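Local coordinates for protein probable chitinase A (Chromobacterium violaceum, PDB 4TX8) that probably hydrolyses chitin as a family 18 glycoside hydrolase that also carries a carbohydrate-binding module, at residues 400-403 with 409-412; 241-246 with 283-288; 151-156 with 161-166. All blocks are in the same frame, centred on the assembly; numbering follows the deposited sequence.

Contact 1 (400-403 with 409-412); sequences NWDR and FSRP
D402 grips the backbone of F409 and S410, tying helix 399-404 to the segment leading into helix 410-417. These two short helices follow strand 393-397 of the GH18 (beta/alpha)8, or TIM, barrel. From CB, which points at the other segment, the side chain of D402 runs with CG anti to its backbone N (chi1 170°). This rotation extends the carboxylate across to the partner segment, and CG itself comes to rest 3.4 Å from S410 OG.

Beyond CG the two oxygens share the work. OD1 takes two backbone N-H groups: F409 N donates to it over 3.0 Å, nearly in line with the C-O bond, while S410 N reaches it at 2.9 Å in a straighter bond (168°) that arrives from above the carboxylate plane. OD2 accepts the hydroxyl of S410, whose OG lies 2.7 Å away on the syn side and somewhat out of plane. An aspartate suits this place because its short, forked end can meet two successive amides with one oxygen and a hydroxyl with the other. Serine suits position 410 because its OG, set between the backbone N and the carbonyl carbon, is brought within bonding range of D402 OD2. Three donors around a buried carboxylate would be expected to favour its negative charge.

F409 plays a double role. Its amide faces D402, but its ring leads away to pack on V394 and T396 of strand 393-397 and V366 of helix 363-375. Nearby, R411 NH1 bonds to N45 O and R403 packs on T72 and P73, so this corner of the barrel also meets the N-terminal carbohydrate-binding region. Beside the bonded amides, F409 CB sits 3.3 Å from D402 OD1.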
ATOM      1  N   ASN A 400      -5.033  -7.248   5.552  1.00 22.76           N
ATOM      2  CA  ASN A 400      -5.058  -8.444   6.393  1.00 22.59           C
ATOM      3  C   ASN A 400      -4.620  -8.186   7.830  1.00 23.80           C
ATOM      4  O   ASN A 400      -5.248  -8.678   8.767  1.00 23.30           O
ATOM      5  CB  ASN A 400      -4.187  -9.536   5.781  1.00 22.60           C
ATOM      6  CG  ASN A 400      -4.788 -10.110   4.516  1.00 25.05           C
ATOM      7  OD1 ASN A 400      -5.030  -9.386   3.551  1.00 20.69           O
ATOM      8  ND2 ASN A 400      -5.032 -11.417   4.513  1.00 19.88           N
ATOM      9  N   TRP A 401      -3.544  -7.427   8.011  1.00 20.56           N
ATOM     10  CA  TRP A 401      -3.098  -7.115   9.362  1.00 22.55           C
ATOM     11  C   TRP A 401      -4.121  -6.234  10.065  1.00 24.49           C
ATOM     12  O   TRP A 401      -4.368  -6.397  11.260  1.00 25.69           O
ATOM     13  CB  TRP A 401      -1.721  -6.448   9.356  1.00 20.92           C
ATOM     14  CG  TRP A 401      -0.609  -7.446   9.332  1.00 21.54           C
ATOM     15  CD1 TRP A 401       0.302  -7.637   8.337  1.00 22.23           C
ATOM     16  CD2 TRP A 401      -0.309  -8.415  10.345  1.00 24.49           C
ATOM     17  NE1 TRP A 401       1.162  -8.657   8.672  1.00 25.06           N
ATOM     18  CE2 TRP A 401       0.807  -9.152   9.900  1.00 25.02           C
ATOM     19  CE3 TRP A 401      -0.872  -8.726  11.588  1.00 26.94           C
ATOM     20  CZ2 TRP A 401       1.368 -10.183  10.652  1.00 25.27           C
ATOM     21  CZ3 TRP A 401      -0.310  -9.753  12.334  1.00 27.51           C
ATOM     22  CH2 TRP A 401       0.797 -10.466  11.864  1.00 26.03           C
ATOM     23  N   ASP A 402      -4.730  -5.315   9.320  1.00 23.96           N
ATOM     24  CA  ASP A 402      -5.770  -4.463   9.885  1.00 24.85           C
ATOM     25  C   ASP A 402      -6.973  -5.292  10.328  1.00 26.20           C
ATOM     26  O   ASP A 402      -7.533  -5.068  11.400  1.00 26.89           O
ATOM     27  CB  ASP A 402      -6.208  -3.397   8.880  1.00 21.15           C
ATOM     28  CG  ASP A 402      -7.440  -2.642   9.340  1.00 23.42           C
ATOM     29  OD1 ASP A 402      -7.310  -1.784  10.239  1.00 23.35           O
ATOM     30  OD2 ASP A 402      -8.539  -2.916   8.813  1.00 24.64           O
ATOM     31  N   ARG A 403      -7.356  -6.255   9.496  1.00 24.55           N
ATOM     32  CA  ARG A 403      -8.461  -7.159   9.800  1.00 25.21           C
ATOM     33  C   ARG A 403      -8.164  -8.006  11.036  1.00 29.01           C
ATOM     34  O   ARG A 403      -9.004  -8.137  11.932  1.00 22.28           O
ATOM     35  CB  ARG A 403      -8.745  -8.061   8.594  1.00 25.22           C
ATOM     36  CG  ARG A 403      -9.781  -9.158   8.819  1.00 24.21           C
ATOM     37  CD  ARG A 403      -9.973  -9.947   7.524  1.00 26.10           C
ATOM     38  NE  ARG A 403     -10.843 -11.112   7.665  1.00 27.11           N
ATOM     39  CZ  ARG A 403     -10.407 -12.351   7.876  1.00 29.64           C
ATOM     40  NH1 ARG A 403      -9.107 -12.592   7.986  1.00 23.37           N
ATOM     41  NH2 ARG A 403     -11.272 -13.350   7.979  1.00 36.41           N
ATOM     42  N   PHE A 409      -7.084   0.330  12.335  1.00 25.17           N
ATOM     43  CA  PHE A 409      -6.537   1.352  11.454  1.00 25.61           C
ATOM     44  C   PHE A 409      -7.612   1.836  10.484  1.00 29.12           C
ATOM     45  O   PHE A 409      -7.893   3.033  10.408  1.00 26.90           O
ATOM     46  CB  PHE A 409      -5.318   0.823  10.686  1.00 22.88           C
ATOM     47  CG  PHE A 409      -4.628   1.868   9.837  1.00 27.65           C
ATOM     48  CD1 PHE A 409      -5.053   2.125   8.541  1.00 26.50           C
ATOM     49  CD2 PHE A 409      -3.553   2.589  10.337  1.00 27.95           C
ATOM     50  CE1 PHE A 409      -4.424   3.087   7.762  1.00 24.04           C
ATOM     51  CE2 PHE A 409      -2.916   3.548   9.563  1.00 28.94           C
ATOM     52  CZ  PHE A 409      -3.354   3.799   8.275  1.00 25.26           C
ATOM     53  N   SER A 410      -8.220   0.902   9.756  1.00 26.41           N
ATOM     54  CA  SER A 410      -9.155   1.253   8.690  1.00 26.39           C
ATOM     55  C   SER A 410     -10.368   2.049   9.176  1.00 28.14           C
ATOM     56  O   SER A 410     -10.799   2.982   8.506  1.00 26.74           O
ATOM     57  CB  SER A 410      -9.630  -0.006   7.961  1.00 24.05           C
ATOM     58  OG  SER A 410     -10.285  -0.898   8.844  1.00 25.92           O
ATOM     59  N   ARG A 411     -10.917   1.694  10.334  1.00 26.89           N
ATOM     60  CA  ARG A 411     -12.124   2.372  10.806  1.00 29.46           C
ATOM     61  C   ARG A 411     -11.885   3.860  11.106  1.00 30.17           C
ATOM     62  O   ARG A 411     -12.584   4.708  10.551  1.00 29.98           O
ATOM     63  CB  ARG A 411     -12.710   1.662  12.037  1.00 32.52           C
ATOM     64  CG  ARG A 411     -13.506   0.410  11.712  1.00 36.54           C
ATOM     65  CD  ARG A 411     -13.993  -0.283  12.975  1.00 40.01           C
ATOM     66  NE  ARG A 411     -14.764  -1.486  12.669  1.00 45.68           N
ATOM     67  CZ  ARG A 411     -15.143  -2.385  13.573  1.00 51.02           C
ATOM     68  NH1 ARG A 411     -14.822  -2.226  14.851  1.00 50.03           N
ATOM     69  NH2 ARG A 411     -15.844  -3.448  13.196  1.00 51.11           N
ATOM     70  N   PRO A 412     -10.901   4.194  11.966  1.00 29.82           N
ATOM     71  CA  PRO A 412     -10.774   5.636  12.215  1.00 29.03           C
ATOM     72  C   PRO A 412     -10.164   6.407  11.045  1.00 29.21           C
ATOM     73  O   PRO A 412     -10.512   7.571  10.851  1.00 29.55           O
ATOM     74  CB  PRO A 412      -9.860   5.702  13.445  1.00 25.64           C
ATOM     75  CG  PRO A 412      -9.070   4.441  13.394  1.00 27.32           C
ATOM     76  CD  PRO A 412      -9.985   3.406  12.814  1.00 26.68           C
TER

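Contact 2 (241-246 with 283-288); sequences QLKAKI and RDDLSV
The carboxylate of D285 is the flat group in this contact, and the ammonium of K243 comes to one end of it, not squarely over a face. K243 NZ lies 2.8 Å from D285 OD1, on the anti side of that oxygen, the side turned away from OD2, and 26° out of the carboxylate plane. D285 OD2 is 4.8 Å from K243 NZ, so the salt bridge is one-armed.

K243 reaches D285 at full stretch. With CG anti to the backbone N (chi1 168°) and every later torsion extended, the chain leaves helix 230-246 as a straight rod that spans the gap between backbones. Its last methylenes run past the acceptor as well: CD and CE of K243 are each 3.4 Å from D285 OD1. Lysine suits the place because its long chain carries a charge across the gap while its aliphatic stem rests on F250.

In the TIM barrel, helix 230-246 leads into strand 251-254, and residues 283-287 lead into the neighbouring parallel strand 288-292. The bridge therefore joins the end of an outer helix to the turn before the next strand, close to where S287 and V288 begin backbone bonding to L252 and M254. A bridging water gives a second link between the lysine and the backbone of its partner: it accepts from K243 NZ at 2.8 Å and lies 2.7 Å from D285 O.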
ATOM      1  N   GLN A 241       3.742   0.664 -22.610  1.00 33.41           N
ATOM      2  CA  GLN A 241       3.286  -0.276 -23.636  1.00 35.05           C
ATOM      3  C   GLN A 241       2.095  -1.082 -23.138  1.00 34.08           C
ATOM      4  O   GLN A 241       1.146  -1.332 -23.880  1.00 33.59           O
ATOM      5  CB  GLN A 241       4.417  -1.217 -24.055  1.00 34.32           C
ATOM      6  CG  GLN A 241       5.508  -0.554 -24.887  1.00 36.25           C
ATOM      7  CD  GLN A 241       6.629  -1.513 -25.250  1.00 38.38           C
ATOM      8  OE1 GLN A 241       7.798  -1.257 -24.963  1.00 39.25           O
ATOM      9  NE2 GLN A 241       6.275  -2.621 -25.890  1.00 36.14           N
ATOM     10  N   LEU A 242       2.160  -1.487 -21.874  1.00 32.24           N
ATOM     11  CA  LEU A 242       1.078  -2.229 -21.245  1.00 30.79           C
ATOM     12  C   LEU A 242      -0.197  -1.396 -21.203  1.00 32.77           C
ATOM     13  O   LEU A 242      -1.269  -1.879 -21.563  1.00 36.85           O
ATOM     14  CB  LEU A 242       1.473  -2.664 -19.832  1.00 27.06           C
ATOM     15  CG  LEU A 242       0.364  -3.316 -19.003  1.00 26.42           C
ATOM     16  CD1 LEU A 242      -0.194  -4.538 -19.714  1.00 26.95           C
ATOM     17  CD2 LEU A 242       0.868  -3.686 -17.615  1.00 28.18           C
ATOM     18  N   LYS A 243      -0.080  -0.144 -20.766  1.00 30.12           N
ATOM     19  CA  LYS A 243      -1.248   0.726 -20.679  1.00 32.29           C
ATOM     20  C   LYS A 243      -1.849   0.997 -22.056  1.00 30.82           C
ATOM     21  O   LYS A 243      -3.069   1.073 -22.200  1.00 34.98           O
ATOM     22  CB  LYS A 243      -0.899   2.050 -19.999  1.00 32.32           C
ATOM     23  CG  LYS A 243      -1.997   3.097 -20.147  1.00 32.97           C
ATOM     24  CD  LYS A 243      -1.702   4.364 -19.375  1.00 34.02           C
ATOM     25  CE  LYS A 243      -2.849   5.351 -19.506  1.00 30.61           C
ATOM     26  NZ  LYS A 243      -2.736   6.439 -18.501  1.00 32.77           N
ATOM     27  N   ALA A 244      -0.991   1.140 -23.062  1.00 31.05           N
ATOM     28  CA  ALA A 244      -1.454   1.362 -24.429  1.00 33.07           C
ATOM     29  C   ALA A 244      -2.376   0.230 -24.875  1.00 32.84           C
ATOM     30  O   ALA A 244      -3.383   0.464 -25.543  1.00 33.97           O
ATOM     31  CB  ALA A 244      -0.274   1.496 -25.383  1.00 31.55           C
ATOM     32  N   LYS A 245      -2.033  -0.992 -24.482  1.00 30.03           N
ATOM     33  CA  LYS A 245      -2.833  -2.164 -24.823  1.00 32.43           C
ATOM     34  C   LYS A 245      -4.129  -2.226 -24.013  1.00 30.84           C
ATOM     35  O   LYS A 245      -5.152  -2.699 -24.507  1.00 32.58           O
ATOM     36  CB  LYS A 245      -2.014  -3.444 -24.611  1.00 31.07           C
ATOM     37  CG  LYS A 245      -0.798  -3.563 -25.522  1.00 33.41           C
ATOM     38  CD  LYS A 245       0.057  -4.779 -25.171  1.00 32.43           C
ATOM     39  CE  LYS A 245      -0.553  -6.082 -25.664  1.00 32.96           C
ATOM     40  NZ  LYS A 245      -0.377  -6.272 -27.130  1.00 37.10           N
ATOM     41  N   ILE A 246      -4.081  -1.742 -22.775  1.00 29.52           N
ATOM     42  CA  ILE A 246      -5.229  -1.806 -21.867  1.00 28.89           C
ATOM     43  C   ILE A 246      -6.226  -0.661 -22.079  1.00 31.51           C
ATOM     44  O   ILE A 246      -7.441  -0.876 -22.075  1.00 32.51           O
ATOM     45  CB  ILE A 246      -4.773  -1.792 -20.391  1.00 30.90           C
ATOM     46  CG1 ILE A 246      -3.947  -3.041 -20.070  1.00 33.18           C
ATOM     47  CG2 ILE A 246      -5.971  -1.698 -19.455  1.00 23.96           C
ATOM     48  CD1 ILE A 246      -4.757  -4.315 -20.017  1.00 31.09           C
ATOM     49  N   ARG A 283       4.763  10.114 -15.167  1.00 29.23           N
ATOM     50  CA  ARG A 283       3.959  11.062 -14.397  1.00 30.86           C
ATOM     51  C   ARG A 283       2.582  11.318 -15.014  1.00 33.50           C
ATOM     52  O   ARG A 283       1.615  11.553 -14.291  1.00 35.58           O
ATOM     53  CB  ARG A 283       4.708  12.391 -14.219  1.00 32.43           C
ATOM     54  CG  ARG A 283       4.933  13.195 -15.490  1.00 33.24           C
ATOM     55  CD  ARG A 283       5.492  14.581 -15.170  1.00 34.96           C
ATOM     56  NE  ARG A 283       6.717  14.516 -14.374  1.00 37.17           N
ATOM     57  CZ  ARG A 283       6.831  14.975 -13.129  1.00 37.23           C
ATOM     58  NH1 ARG A 283       5.796  15.546 -12.529  1.00 37.54           N
ATOM     59  NH2 ARG A 283       7.986  14.870 -12.483  1.00 34.97           N
ATOM     60  N   ASP A 284       2.486  11.255 -16.340  1.00 32.54           N
ATOM     61  CA  ASP A 284       1.204  11.461 -17.010  1.00 34.04           C
ATOM     62  C   ASP A 284       0.261  10.284 -16.779  1.00 35.51           C
ATOM     63  O   ASP A 284      -0.955  10.414 -16.918  1.00 37.04           O
ATOM     64  CB  ASP A 284       1.402  11.676 -18.512  1.00 36.91           C
ATOM     65  CG  ASP A 284       2.121  12.976 -18.827  1.00 46.33           C
ATOM     66  OD1 ASP A 284       1.961  13.948 -18.059  1.00 45.79           O
ATOM     67  OD2 ASP A 284       2.847  13.024 -19.843  1.00 46.95           O
ATOM     68  N   ASP A 285       0.828   9.137 -16.421  1.00 35.17           N
ATOM     69  CA  ASP A 285       0.051   7.912 -16.267  1.00 35.16           C
ATOM     70  C   ASP A 285      -0.165   7.526 -14.807  1.00 32.38           C
ATOM     71  O   ASP A 285      -0.994   6.670 -14.504  1.00 30.76           O
ATOM     72  CB  ASP A 285       0.741   6.767 -17.005  1.00 36.53           C
ATOM     73  CG  ASP A 285       0.858   7.025 -18.491  1.00 38.88           C
ATOM     74  OD1 ASP A 285      -0.173   7.352 -19.111  1.00 36.56           O
ATOM     75  OD2 ASP A 285       1.979   6.916 -19.033  1.00 41.58           O
ATOM     76  N   LEU A 286       0.587   8.157 -13.911  1.00 31.64           N
ATOM     77  CA  LEU A 286       0.555   7.803 -12.495  1.00 28.84           C
ATOM     78  C   LEU A 286      -0.765   8.183 -11.825  1.00 28.56           C
ATOM     79  O   LEU A 286      -1.123   9.359 -11.772  1.00 28.79           O
ATOM     80  CB  LEU A 286       1.725   8.473 -11.768  1.00 27.00           C
ATOM     81  CG  LEU A 286       1.840   8.269 -10.257  1.00 26.45           C
ATOM     82  CD1 LEU A 286       2.024   6.798  -9.917  1.00 21.24           C
ATOM     83  CD2 LEU A 286       2.988   9.099  -9.707  1.00 25.91           C
ATOM     84  N   SER A 287      -1.487   7.186 -11.315  1.00 22.39           N
ATOM     85  CA  SER A 287      -2.731   7.439 -10.591  1.00 24.38           C
ATOM     86  C   SER A 287      -2.435   7.939  -9.180  1.00 27.43           C
ATOM     87  O   SER A 287      -3.002   8.939  -8.734  1.00 26.15           O
ATOM     88  CB  SER A 287      -3.599   6.180 -10.527  1.00 24.89           C
ATOM     89  OG  SER A 287      -3.754   5.591 -11.804  1.00 28.67           O
ATOM     90  N   VAL A 288      -1.554   7.232  -8.475  1.00 23.38           N
ATOM     91  CA  VAL A 288      -1.116   7.671  -7.154  1.00 24.17           C
ATOM     92  C   VAL A 288       0.223   7.041  -6.779  1.00 27.12           C
ATOM     93  O   VAL A 288       0.462   5.863  -7.031  1.00 27.04           O
ATOM     94  CB  VAL A 288      -2.169   7.342  -6.055  1.00 26.35           C
ATOM     95  CG1 VAL A 288      -2.472   5.850  -6.010  1.00 19.49           C
ATOM     96  CG2 VAL A 288      -1.703   7.837  -4.688  1.00 22.85           C
TER
HETATM   97  O   HOH W   1      -2.449   5.044 -16.060  1.00 26.63           O

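Contact 3 (151-156 with 161-166); sequences FTLDPA and AQFIQD
With CG anti to the backbone N in both F163 (chi1 179°) and L153 (chi1 -179°), each side chain extends away from its own backbone toward the other, the ring from helix 160-171 and the isobutyl group from the preceding loop. Branching at L153 CG lets both methyls take part. CD1 stands over the centre of the F163 ring, 3.6 Å from the centroid and close to the ring normal, in a CH-pi contact. CD2 slips down to the root of the same side chain, 3.5 Å from F163 CB. Leucine suits this place because its forked tip can set one methyl over the ring face and the other against the stem.

F151, just after strand 149-150, approaches F163 from the opposite direction. The two planes are 27° apart but slid so far that the rings barely overlap, with centroids separated by 6.0 Å; the nearest approach is oblique, with F151 CE2 3.9 Å from F163 CE2. Y210 of helix 193-210 meets F151 edge-to-face and also packs on F163, so the cluster lies where the loop, its own helix and the next outer helix of the TIM barrel come together.

Polar bonds shape each side separately. D154 OD1 accepts from A156 N at 2.9 Å, an Asx turn. Within the helix, Q162 NE2 bonds to D166 OD1 at 2.8 Å, one turn on. Across the contact itself there is no hydrogen bond: carbon meets carbon, which implies that apolar burial and the fit of methyl to ring hold the loop on its helix.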
ATOM      1  N   PHE A 151       0.310 -15.034 -12.234  1.00 33.40           N
ATOM      2  CA  PHE A 151      -0.518 -14.864 -11.048  1.00 30.93           C
ATOM      3  C   PHE A 151      -1.251 -16.153 -10.718  1.00 32.52           C
ATOM      4  O   PHE A 151      -1.865 -16.766 -11.591  1.00 29.17           O
ATOM      5  CB  PHE A 151      -1.531 -13.733 -11.235  1.00 28.26           C
ATOM      6  CG  PHE A 151      -2.493 -13.597 -10.092  1.00 29.60           C
ATOM      7  CD1 PHE A 151      -2.083 -13.041  -8.886  1.00 28.89           C
ATOM      8  CD2 PHE A 151      -3.801 -14.034 -10.213  1.00 31.66           C
ATOM      9  CE1 PHE A 151      -2.962 -12.918  -7.823  1.00 30.73           C
ATOM     10  CE2 PHE A 151      -4.687 -13.917  -9.157  1.00 32.40           C
ATOM     11  CZ  PHE A 151      -4.264 -13.356  -7.956  1.00 32.27           C
ATOM     12  N   THR A 152      -1.185 -16.557  -9.455  1.00 31.64           N
ATOM     13  CA  THR A 152      -1.904 -17.736  -8.994  1.00 34.28           C
ATOM     14  C   THR A 152      -2.620 -17.432  -7.682  1.00 34.07           C
ATOM     15  O   THR A 152      -2.001 -17.005  -6.708  1.00 34.62           O
ATOM     16  CB  THR A 152      -0.966 -18.934  -8.800  1.00 35.88           C
ATOM     17  OG1 THR A 152      -0.139 -19.085  -9.961  1.00 41.40           O
ATOM     18  CG2 THR A 152      -1.771 -20.205  -8.580  1.00 34.33           C
ATOM     19  N   LEU A 153      -3.929 -17.651  -7.668  1.00 33.07           N
ATOM     20  CA  LEU A 153      -4.749 -17.330  -6.509  1.00 31.65           C
ATOM     21  C   LEU A 153      -4.532 -18.304  -5.357  1.00 31.65           C
ATOM     22  O   LEU A 153      -4.465 -19.515  -5.563  1.00 28.42           O
ATOM     23  CB  LEU A 153      -6.224 -17.324  -6.902  1.00 31.96           C
ATOM     24  CG  LEU A 153      -7.220 -16.988  -5.794  1.00 31.88           C
ATOM     25  CD1 LEU A 153      -7.113 -15.521  -5.407  1.00 26.11           C
ATOM     26  CD2 LEU A 153      -8.627 -17.335  -6.233  1.00 33.88           C
ATOM     27  N   ASP A 154      -4.421 -17.767  -4.145  1.00 27.73           N
ATOM     28  CA  ASP A 154      -4.423 -18.597  -2.946  1.00 30.77           C
ATOM     29  C   ASP A 154      -5.813 -19.210  -2.805  1.00 32.30           C
ATOM     30  O   ASP A 154      -6.806 -18.485  -2.745  1.00 33.10           O
ATOM     31  CB  ASP A 154      -4.048 -17.770  -1.708  1.00 31.41           C
ATOM     32  CG  ASP A 154      -3.845 -18.625  -0.460  1.00 33.14           C
ATOM     33  OD1 ASP A 154      -4.717 -19.458  -0.143  1.00 35.52           O
ATOM     34  OD2 ASP A 154      -2.807 -18.459   0.210  1.00 36.62           O
ATOM     35  N   PRO A 155      -5.890 -20.548  -2.754  1.00 36.27           N
ATOM     36  CA  PRO A 155      -7.175 -21.260  -2.726  1.00 38.14           C
ATOM     37  C   PRO A 155      -8.064 -20.881  -1.540  1.00 34.09           C
ATOM     38  O   PRO A 155      -9.280 -21.039  -1.624  1.00 36.75           O
ATOM     39  CB  PRO A 155      -6.761 -22.737  -2.645  1.00 39.35           C
ATOM     40  CG  PRO A 155      -5.357 -22.718  -2.131  1.00 42.09           C
ATOM     41  CD  PRO A 155      -4.747 -21.476  -2.704  1.00 38.27           C
ATOM     42  N   ALA A 156      -7.471 -20.379  -0.463  1.00 31.55           N
ATOM     43  CA  ALA A 156      -8.251 -19.940   0.691  1.00 32.88           C
ATOM     44  C   ALA A 156      -9.154 -18.751   0.344  1.00 37.37           C
ATOM     45  O   ALA A 156     -10.109 -18.458   1.062  1.00 39.89           O
ATOM     46  CB  ALA A 156      -7.330 -19.585   1.845  1.00 29.95           C
ATOM     47  N   ALA A 161     -12.888 -18.477 -10.321  1.00 37.91           N
ATOM     48  CA  ALA A 161     -14.155 -17.954 -10.822  1.00 41.32           C
ATOM     49  C   ALA A 161     -14.826 -17.050  -9.792  1.00 42.38           C
ATOM     50  O   ALA A 161     -15.331 -15.976 -10.129  1.00 44.46           O
ATOM     51  CB  ALA A 161     -15.085 -19.094 -11.210  1.00 41.88           C
ATOM     52  N   GLN A 162     -14.831 -17.487  -8.536  1.00 37.53           N
ATOM     53  CA  GLN A 162     -15.435 -16.707  -7.463  1.00 39.14           C
ATOM     54  C   GLN A 162     -14.646 -15.426  -7.215  1.00 38.54           C
ATOM     55  O   GLN A 162     -15.225 -14.358  -7.009  1.00 39.68           O
ATOM     56  CB  GLN A 162     -15.521 -17.532  -6.179  1.00 41.04           C
ATOM     57  CG  GLN A 162     -16.199 -16.798  -5.037  1.00 45.60           C
ATOM     58  CD  GLN A 162     -17.610 -16.373  -5.387  1.00 47.16           C
ATOM     59  OE1 GLN A 162     -18.435 -17.193  -5.787  1.00 51.48           O
ATOM     60  NE2 GLN A 162     -17.894 -15.082  -5.246  1.00 43.71           N
ATOM     61  N   PHE A 163     -13.323 -15.546  -7.239  1.00 35.17           N
ATOM     62  CA  PHE A 163     -12.420 -14.409  -7.092  1.00 31.64           C
ATOM     63  C   PHE A 163     -12.704 -13.338  -8.141  1.00 34.76           C
ATOM     64  O   PHE A 163     -12.734 -12.145  -7.837  1.00 32.68           O
ATOM     65  CB  PHE A 163     -10.973 -14.890  -7.194  1.00 31.03           C
ATOM     66  CG  PHE A 163      -9.945 -13.798  -7.081  1.00 29.29           C
ATOM     67  CD1 PHE A 163      -9.742 -13.137  -5.881  1.00 28.27           C
ATOM     68  CD2 PHE A 163      -9.151 -13.465  -8.167  1.00 29.14           C
ATOM     69  CE1 PHE A 163      -8.785 -12.148  -5.772  1.00 25.29           C
ATOM     70  CE2 PHE A 163      -8.192 -12.477  -8.068  1.00 27.06           C
ATOM     71  CZ  PHE A 163      -8.008 -11.815  -6.865  1.00 26.54           C
ATOM     72  N   ILE A 164     -12.925 -13.777  -9.378  1.00 34.89           N
ATOM     73  CA  ILE A 164     -13.217 -12.868 -10.480  1.00 33.87           C
ATOM     74  C   ILE A 164     -14.560 -12.169 -10.256  1.00 35.79           C
ATOM     75  O   ILE A 164     -14.714 -10.984 -10.559  1.00 35.72           O
ATOM     76  CB  ILE A 164     -13.213 -13.619 -11.830  1.00 36.99           C
ATOM     77  CG1 ILE A 164     -11.774 -13.960 -12.229  1.00 35.86           C
ATOM     78  CG2 ILE A 164     -13.881 -12.795 -12.924  1.00 34.35           C
ATOM     79  CD1 ILE A 164     -11.664 -14.854 -13.445  1.00 36.49           C
ATOM     80  N   GLN A 165     -15.523 -12.902  -9.705  1.00 38.23           N
ATOM     81  CA  GLN A 165     -16.811 -12.317  -9.349  1.00 40.11           C
ATOM     82  C   GLN A 165     -16.665 -11.326  -8.197  1.00 37.58           C
ATOM     83  O   GLN A 165     -17.341 -10.297  -8.162  1.00 36.43           O
ATOM     84  CB  GLN A 165     -17.815 -13.408  -8.979  1.00 48.20           C
ATOM     85  CG  GLN A 165     -18.279 -14.242 -10.160  1.00 63.63           C
ATOM     86  CD  GLN A 165     -19.244 -15.341  -9.756  1.00 77.36           C
ATOM     87  OE1 GLN A 165     -19.315 -15.722  -8.587  1.00 82.50           O
ATOM     88  NE2 GLN A 165     -19.995 -15.853 -10.724  1.00 82.60           N
ATOM     89  N   ASP A 166     -15.777 -11.641  -7.258  1.00 34.38           N
ATOM     90  CA  ASP A 166     -15.537 -10.772  -6.111  1.00 33.77           C
ATOM     91  C   ASP A 166     -14.924  -9.444  -6.548  1.00 31.84           C
ATOM     92  O   ASP A 166     -15.248  -8.392  -5.999  1.00 32.59           O
ATOM     93  CB  ASP A 166     -14.630 -11.461  -5.090  1.00 32.07           C
ATOM     94  CG  ASP A 166     -15.315 -12.620  -4.391  1.00 38.67           C
ATOM     95  OD1 ASP A 166     -16.551 -12.751  -4.520  1.00 41.06           O
ATOM     96  OD2 ASP A 166     -14.618 -13.396  -3.701  1.00 38.95           O
TER

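In the fold
From the N terminus, contact 3 comes first, folding the loop after strand 149-150 back onto helix 160-171 and closing a short loop with four residues between its segments. Contact 2 spans far more chain: 36 residues, including strand 251-254 and helix 276-281, lie between helix 230-246 and the approach to strand 288-292. Contact 1 is again local, with five residues between two helices beyond the last barrel strand, 393-397. The three follow in series; none nests within or crosses another. Contacts 1 and 2 lie on opposite sides of the chain's centre, with centres 29 Å apart; no two of the three contacts touch.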